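Local coordinates for F5/8 type C domain protein (Bacteroides ovatus, PDB 4ZRX), which probably hydrolyses alpha-L-fucosyl linkages in glycans, as a putative bacterial alpha-L-fucosidase that also carries an F5/8 type C domain, at residues Met42-Phe47 with Ala87-Val92; Gln79-Leu84 with Tyr137-Gly142. All blocks are in the same frame, centred on the assembly; numbering follows the deposited sequence.

Contact 1 of 2, residues Met42-Phe47 with Ala87-Val92; sequences MELTAF and AGFKMV. With EDO (1,2-ethanediol), chain F.
The ring of Phe89 stands between the side chains of Leu44 and Ala46, which project from the same strand. Ala46 CB lies over one face, offset toward the rim. It makes a CH-pi contact, 4.1 Å from the centroid of the Phe89 ring. Leu44 CD2 lies over the opposite face, also toward the rim. Leu44 CG is anti to the backbone N (chi1 -178°), which sets it 3.6 Å from Phe89 CD1. Thr45 N sits in the ring plane at its edge.

Two backbone hydrogen bonds join the chains. Lys90 N donates to Leu44 O at 2.9 Å, and Ala46 N donates to Met91 O at 2.9 Å. The Ala46-Val92 pair is a parallel beta bridge. Val92 CA adds a C-H...O contact to Ala46 O at 3.4 Å.

On the other face of the strand, beside Thr45, two selenomethionines meet. Met42 SE packs on Met91 CB at 3.9 Å. Met91 CB also lies beside Thr45 CG2. Met91 N is buried here without a hydrogen-bond partner.

Gly88 ends helix 77-86 with a Schellman motif and turns the chain toward strand 91-97. Strand 44-48, helix 77-86 and strand 91-97 form a beta-alpha-beta crossover of the TIM barrel, and strand 324-328 borders strand 44-48 as its other neighbour. Leu84 of helix 77-86 and Leu345 of helix 339-356 pack against Phe89.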
loop_
_atom_site.group_PDB
_atom_site.type_symbol
_atom_site.label_atom_id
_atom_site.label_comp_id
_atom_site.label_asym_id
_atom_site.label_seq_id
_atom_site.Cartn_x
_atom_site.Cartn_y
_atom_site.Cartn_z
HETATM N N MSE A 42 2.295 -13.792 -8.318
HETATM C CA MSE A 42 1.510 -13.841 -7.083
HETATM C C MSE A 42 0.565 -12.698 -6.939
HETATM O O MSE A 42 -0.532 -12.901 -6.425
HETATM C CB MSE A 42 2.414 -13.919 -5.853
HETATM C CG MSE A 42 3.336 -15.110 -5.858
HETATM SE SE MSE A 42 4.269 -15.267 -4.139
HETATM C CE MSE A 42 5.361 -13.722 -4.334
ATOM N N GLU A 43 1.021 -11.488 -7.252
ATOM C CA GLU A 43 0.282 -10.235 -7.225
ATOM C C GLU A 43 -0.025 -9.709 -5.845
ATOM O O GLU A 43 0.121 -8.502 -5.635
ATOM C CB GLU A 43 -1.045 -10.260 -8.020
ATOM C CG GLU A 43 -0.881 -10.597 -9.479
ATOM C CD GLU A 43 -2.165 -10.494 -10.306
ATOM O OE1 GLU A 43 -3.272 -10.273 -9.720
ATOM O OE2 GLU A 43 -2.059 -10.761 -11.535
ATOM N N LEU A 44 -0.511 -10.574 -4.955
ATOM C CA LEU A 44 -1.106 -10.152 -3.675
ATOM C C LEU A 44 -0.594 -11.033 -2.587
ATOM O O LEU A 44 -0.923 -12.219 -2.557
ATOM C CB LEU A 44 -2.643 -10.207 -3.733
ATOM C CG LEU A 44 -3.378 -9.752 -2.501
ATOM C CD1 LEU A 44 -3.138 -8.277 -2.315
ATOM C CD2 LEU A 44 -4.853 -10.104 -2.658
ATOM N N THR A 45 0.157 -10.453 -1.676
ATOM C CA THR A 45 0.778 -11.222 -0.629
ATOM C C THR A 45 0.526 -10.563 0.724
ATOM O O THR A 45 0.160 -9.404 0.787
ATOM C CB THR A 45 2.261 -11.338 -0.853
ATOM O OG1 THR A 45 2.879 -10.050 -0.961
ATOM C CG2 THR A 45 2.554 -12.077 -2.147
ATOM N N ALA A 46 0.750 -11.296 1.790
ATOM C CA ALA A 46 0.466 -10.794 3.135
ATOM C C ALA A 46 1.703 -10.709 3.998
ATOM O O ALA A 46 2.476 -11.668 4.100
ATOM C CB ALA A 46 -0.555 -11.682 3.792
ATOM N N PHE A 47 1.863 -9.574 4.650
ATOM C CA PHE A 47 2.915 -9.343 5.654
ATOM C C PHE A 47 2.271 -9.661 7.005
ATOM O O PHE A 47 1.100 -9.301 7.248
ATOM C CB PHE A 47 3.325 -7.873 5.644
ATOM C CG PHE A 47 4.799 -7.563 5.532
ATOM C CD1 PHE A 47 5.783 -8.325 6.110
ATOM C CD2 PHE A 47 5.163 -6.337 4.961
ATOM C CE1 PHE A 47 7.141 -7.911 6.007
ATOM C CE2 PHE A 47 6.473 -5.930 4.859
ATOM C CZ PHE A 47 7.470 -6.728 5.397
ATOM N N ALA A 87 -8.984 -14.820 2.004
ATOM C CA ALA A 87 -8.926 -13.432 1.521
ATOM C C ALA A 87 -8.153 -13.209 0.241
ATOM O O ALA A 87 -8.101 -12.104 -0.237
ATOM C CB ALA A 87 -8.352 -12.534 2.615
ATOM N N GLY A 88 -7.563 -14.236 -0.331
ATOM C CA GLY A 88 -6.955 -14.181 -1.613
ATOM C C GLY A 88 -5.463 -14.038 -1.696
ATOM O O GLY A 88 -4.929 -13.869 -2.799
ATOM N N PHE A 89 -4.759 -14.049 -0.566
ATOM C CA PHE A 89 -3.317 -13.900 -0.560
ATOM C C PHE A 89 -2.596 -15.138 -1.039
ATOM O O PHE A 89 -3.069 -16.257 -0.812
ATOM C CB PHE A 89 -2.811 -13.480 0.841
ATOM C CG PHE A 89 -3.339 -12.154 1.257
ATOM C CD1 PHE A 89 -2.747 -10.999 0.803
ATOM C CD2 PHE A 89 -4.498 -12.055 1.967
ATOM C CE1 PHE A 89 -3.251 -9.784 1.120
ATOM C CE2 PHE A 89 -5.043 -10.810 2.286
ATOM C CZ PHE A 89 -4.407 -9.668 1.867
ATOM N N LYS A 90 -1.466 -14.914 -1.688
ATOM C CA LYS A 90 -0.693 -15.998 -2.295
ATOM C C LYS A 90 0.582 -16.353 -1.571
ATOM O O LYS A 90 1.253 -17.305 -1.934
ATOM C CB LYS A 90 -0.404 -15.725 -3.797
ATOM C CG LYS A 90 -1.628 -15.549 -4.608
ATOM C CD LYS A 90 -2.537 -16.781 -4.679
ATOM C CE LYS A 90 -3.645 -16.545 -5.689
ATOM N NZ LYS A 90 -4.392 -17.767 -6.061
HETATM N N MSE A 91 0.952 -15.569 -0.573
HETATM C CA MSE A 91 2.104 -15.864 0.260
HETATM C C MSE A 91 1.852 -15.138 1.593
HETATM O O MSE A 91 1.160 -14.117 1.656
HETATM C CB MSE A 91 3.383 -15.350 -0.374
HETATM C CG MSE A 91 4.587 -15.758 0.329
HETATM SE SE MSE A 91 6.211 -15.105 -0.428
HETATM C CE MSE A 91 5.946 -13.343 0.216
ATOM N N VAL A 92 2.398 -15.703 2.643
ATOM C CA VAL A 92 2.494 -15.021 3.921
ATOM C C VAL A 92 3.944 -14.809 4.267
ATOM O O VAL A 92 4.824 -15.701 4.066
ATOM C CB VAL A 92 1.757 -15.776 5.029
ATOM C CG1 VAL A 92 0.292 -15.954 4.675
ATOM C CG2 VAL A 92 2.289 -17.123 5.265
HETATM C C1 EDO F . -6.530 -10.218 -10.790
HETATM O O1 EDO F . -5.439 -11.152 -10.970
HETATM C C2 EDO F . -6.270 -8.789 -11.319
HETATM O O2 EDO F . -6.513 -8.768 -12.735
#

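Contact 2 of 2, residues Gln79-Leu84 with Tyr137-Gly142; sequences QWVRTL and YDMKFG
Aromatic and aliphatic packing between Tyr137 and Arg82 makes up much of this contact. Arg82 CA lies over the centre of the Tyr137 ring, 4.0 Å above its plane. Arg82 CB is 3.6 Å from Tyr137 CZ. Arg82 CG is anti to the backbone N (chi1 -179°) and lies 3.9 Å from Tyr137 CZ. Arg82 CD comes within 3.4 Å of Tyr137 OH. The two side chains cross at a slant.

Polar groups also meet at this end, without a hydrogen bond between them. Tyr137 OH lies at the edge of the Arg82 guanidinium, in its plane, 3.7 Å from Arg82 NH1. The guanidinium and ring planes are 60° apart. An alanine in place of Tyr137 keeps the CB contact to Val81 but would probably open a gap beside Arg82, whose aliphatic chain would lose its flat partner and be freer to turn.

The arrangement fits a TIM barrel, as in alpha-L-fucosidases. Helix 77-86 packs on the outside of the sheet, next to helix 126-137. Asp138 ends helix 126-137 in a Schellman motif, and the chain then enters strand 140-145. Lys85 NZ donates a hydrogen bond to Asp138 O at this turn.

Purely apolar contacts lie deeper. Val81 CG1 touches both Tyr137 CB and Met139 CB, each at 3.8 Å. Selenomethionine Met139 bends at chi2 and chi3, and its CE reaches Leu84 CB at 4.1 Å. Leu130 and Ala133 of helix 126-137 also pack on Val81.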
loop_
_atom_site.group_PDB
_atom_site.type_symbol
_atom_site.label_atom_id
_atom_site.label_comp_id
_atom_site.label_asym_id
_atom_site.label_seq_id
_atom_site.Cartn_x
_atom_site.Cartn_y
_atom_site.Cartn_z
ATOM N N GLN A 79 -5.416 -19.954 12.106
ATOM C CA GLN A 79 -6.388 -18.874 11.968
ATOM C C GLN A 79 -5.847 -17.786 11.065
ATOM O O GLN A 79 -6.546 -17.252 10.207
ATOM C CB GLN A 79 -6.794 -18.336 13.325
ATOM C CG GLN A 79 -7.865 -17.266 13.286
ATOM C CD GLN A 79 -7.379 -15.812 13.513
ATOM O OE1 GLN A 79 -6.195 -15.481 13.431
ATOM N NE2 GLN A 79 -8.336 -14.949 13.820
ATOM N N TRP A 80 -4.558 -17.484 11.223
ATOM C CA TRP A 80 -3.924 -16.531 10.330
ATOM C C TRP A 80 -4.007 -16.994 8.857
ATOM O O TRP A 80 -4.411 -16.250 7.976
ATOM C CB TRP A 80 -2.447 -16.264 10.651
ATOM C CG TRP A 80 -2.082 -15.952 12.045
ATOM C CD1 TRP A 80 -2.913 -15.707 13.085
ATOM C CD2 TRP A 80 -0.765 -15.867 12.559
ATOM N NE1 TRP A 80 -2.172 -15.456 14.226
ATOM C CE2 TRP A 80 -0.856 -15.588 13.919
ATOM C CE3 TRP A 80 0.513 -15.998 11.989
ATOM C CZ2 TRP A 80 0.255 -15.454 14.737
ATOM C CZ3 TRP A 80 1.600 -15.878 12.825
ATOM C CH2 TRP A 80 1.460 -15.600 14.175
ATOM N N VAL A 81 -3.514 -18.201 8.595
ATOM C CA VAL A 81 -3.355 -18.646 7.237
ATOM C C VAL A 81 -4.696 -18.931 6.606
ATOM O O VAL A 81 -4.904 -18.616 5.419
ATOM C CB VAL A 81 -2.406 -19.839 7.115
ATOM C CG1 VAL A 81 -2.343 -20.305 5.693
ATOM C CG2 VAL A 81 -0.998 -19.482 7.603
ATOM N N ARG A 82 -5.634 -19.487 7.355
ATOM C CA ARG A 82 -6.976 -19.741 6.796
ATOM C C ARG A 82 -7.622 -18.396 6.362
ATOM O O ARG A 82 -8.188 -18.260 5.268
ATOM C CB ARG A 82 -7.886 -20.425 7.809
ATOM C CG ARG A 82 -9.314 -20.747 7.289
ATOM C CD ARG A 82 -10.219 -21.455 8.343
ATOM N NE ARG A 82 -10.376 -20.699 9.580
ATOM C CZ ARG A 82 -9.751 -20.944 10.742
ATOM N NH1 ARG A 82 -8.853 -21.922 10.905
ATOM N NH2 ARG A 82 -10.005 -20.154 11.781
ATOM N N THR A 83 -7.524 -17.410 7.248
ATOM C CA THR A 83 -8.061 -16.090 6.984
ATOM C C THR A 83 -7.440 -15.518 5.700
ATOM O O THR A 83 -8.159 -15.047 4.808
ATOM C CB THR A 83 -7.773 -15.177 8.132
ATOM O OG1 THR A 83 -8.492 -15.636 9.283
ATOM C CG2 THR A 83 -8.198 -13.737 7.836
ATOM N N LEU A 84 -6.123 -15.607 5.610
ATOM C CA LEU A 84 -5.406 -14.992 4.499
ATOM C C LEU A 84 -5.584 -15.765 3.175
ATOM O O LEU A 84 -5.665 -15.172 2.099
ATOM C CB LEU A 84 -3.921 -14.857 4.870
ATOM C CG LEU A 84 -3.759 -13.851 6.051
ATOM C CD1 LEU A 84 -2.340 -13.892 6.567
ATOM C CD2 LEU A 84 -4.132 -12.419 5.638
ATOM N N TYR A 137 -2.801 -25.418 4.334
ATOM C CA TYR A 137 -3.564 -24.631 3.326
ATOM C C TYR A 137 -2.873 -24.415 2.011
ATOM O O TYR A 137 -3.388 -23.663 1.158
ATOM C CB TYR A 137 -3.969 -23.287 3.946
ATOM C CG TYR A 137 -4.998 -23.431 5.023
ATOM C CD1 TYR A 137 -6.345 -23.587 4.699
ATOM C CD2 TYR A 137 -4.646 -23.431 6.375
ATOM C CE1 TYR A 137 -7.298 -23.782 5.673
ATOM C CE2 TYR A 137 -5.590 -23.600 7.348
ATOM C CZ TYR A 137 -6.935 -23.776 6.976
ATOM O OH TYR A 137 -7.870 -23.935 7.934
ATOM N N ASP A 138 -1.718 -25.038 1.800
ATOM C CA ASP A 138 -0.943 -24.911 0.574
ATOM C C ASP A 138 -0.686 -23.442 0.259
ATOM O O ASP A 138 -1.013 -22.940 -0.832
ATOM C CB ASP A 138 -1.638 -25.635 -0.620
ATOM C CG ASP A 138 -0.767 -25.656 -1.879
ATOM O OD1 ASP A 138 0.464 -25.582 -1.764
ATOM O OD2 ASP A 138 -1.274 -25.782 -3.028
HETATM N N MSE A 139 -0.144 -22.741 1.261
HETATM C CA MSE A 139 0.152 -21.334 1.174
HETATM C C MSE A 139 1.645 -21.158 1.094
HETATM O O MSE A 139 2.395 -21.729 1.898
HETATM C CB MSE A 139 -0.428 -20.597 2.394
HETATM C CG MSE A 139 0.073 -19.161 2.609
HETATM SE SE MSE A 139 -0.865 -17.990 1.337
HETATM C CE MSE A 139 -2.478 -17.631 2.271
ATOM N N LYS A 140 2.111 -20.285 0.203
ATOM C CA LYS A 140 3.539 -20.017 0.084
ATOM C C LYS A 140 3.997 -19.188 1.303
ATOM O O LYS A 140 3.191 -18.508 1.942
ATOM C CB LYS A 140 3.901 -19.303 -1.199
ATOM C CG LYS A 140 3.736 -20.172 -2.453
ATOM C CD LYS A 140 4.083 -19.238 -3.647
ATOM C CE LYS A 140 3.245 -19.516 -4.805
ATOM N NZ LYS A 140 3.572 -20.785 -5.376
ATOM N N PHE A 141 5.276 -19.282 1.594
ATOM C CA PHE A 141 5.843 -18.813 2.873
ATOM C C PHE A 141 7.053 -18.025 2.550
ATOM O O PHE A 141 7.934 -18.461 1.753
ATOM C CB PHE A 141 6.179 -20.094 3.679
ATOM C CG PHE A 141 6.942 -19.895 4.927
ATOM C CD1 PHE A 141 6.310 -19.491 6.057
ATOM C CD2 PHE A 141 8.272 -20.209 4.975
ATOM C CE1 PHE A 141 7.023 -19.412 7.293
ATOM C CE2 PHE A 141 9.007 -20.101 6.171
ATOM C CZ PHE A 141 8.374 -19.715 7.323
ATOM N N GLY A 142 7.183 -16.907 3.242
ATOM C CA GLY A 142 8.345 -16.073 3.150
ATOM C C GLY A 142 8.780 -15.588 4.523
ATOM O O GLY A 142 8.009 -15.620 5.468
#

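Overall arrangement
Contacts 1 and 2 both lie within the putative fucosidase barrel, with centres about 9 Å apart. Contact 1 is nearer the centre of the chain. It joins neighbouring strands through backbone bonds and buried side chains. Contact 2 joins helix 77-86 to the end of helix 126-137 and the turn before strand 140-145 by packing, with no hydrogen bond between the segments. Partly exposed Arg82 and Tyr137 lie at its outer end. The two segment pairs alternate along the chain, and helix 77-86 leads into strand 91-97. Strands 91-97 and 140-145 then pair: probable hydrogen bonds run from Gly142 N to Val92 O and from Val92 N to Lys140 O. Leu84 faces both contacts.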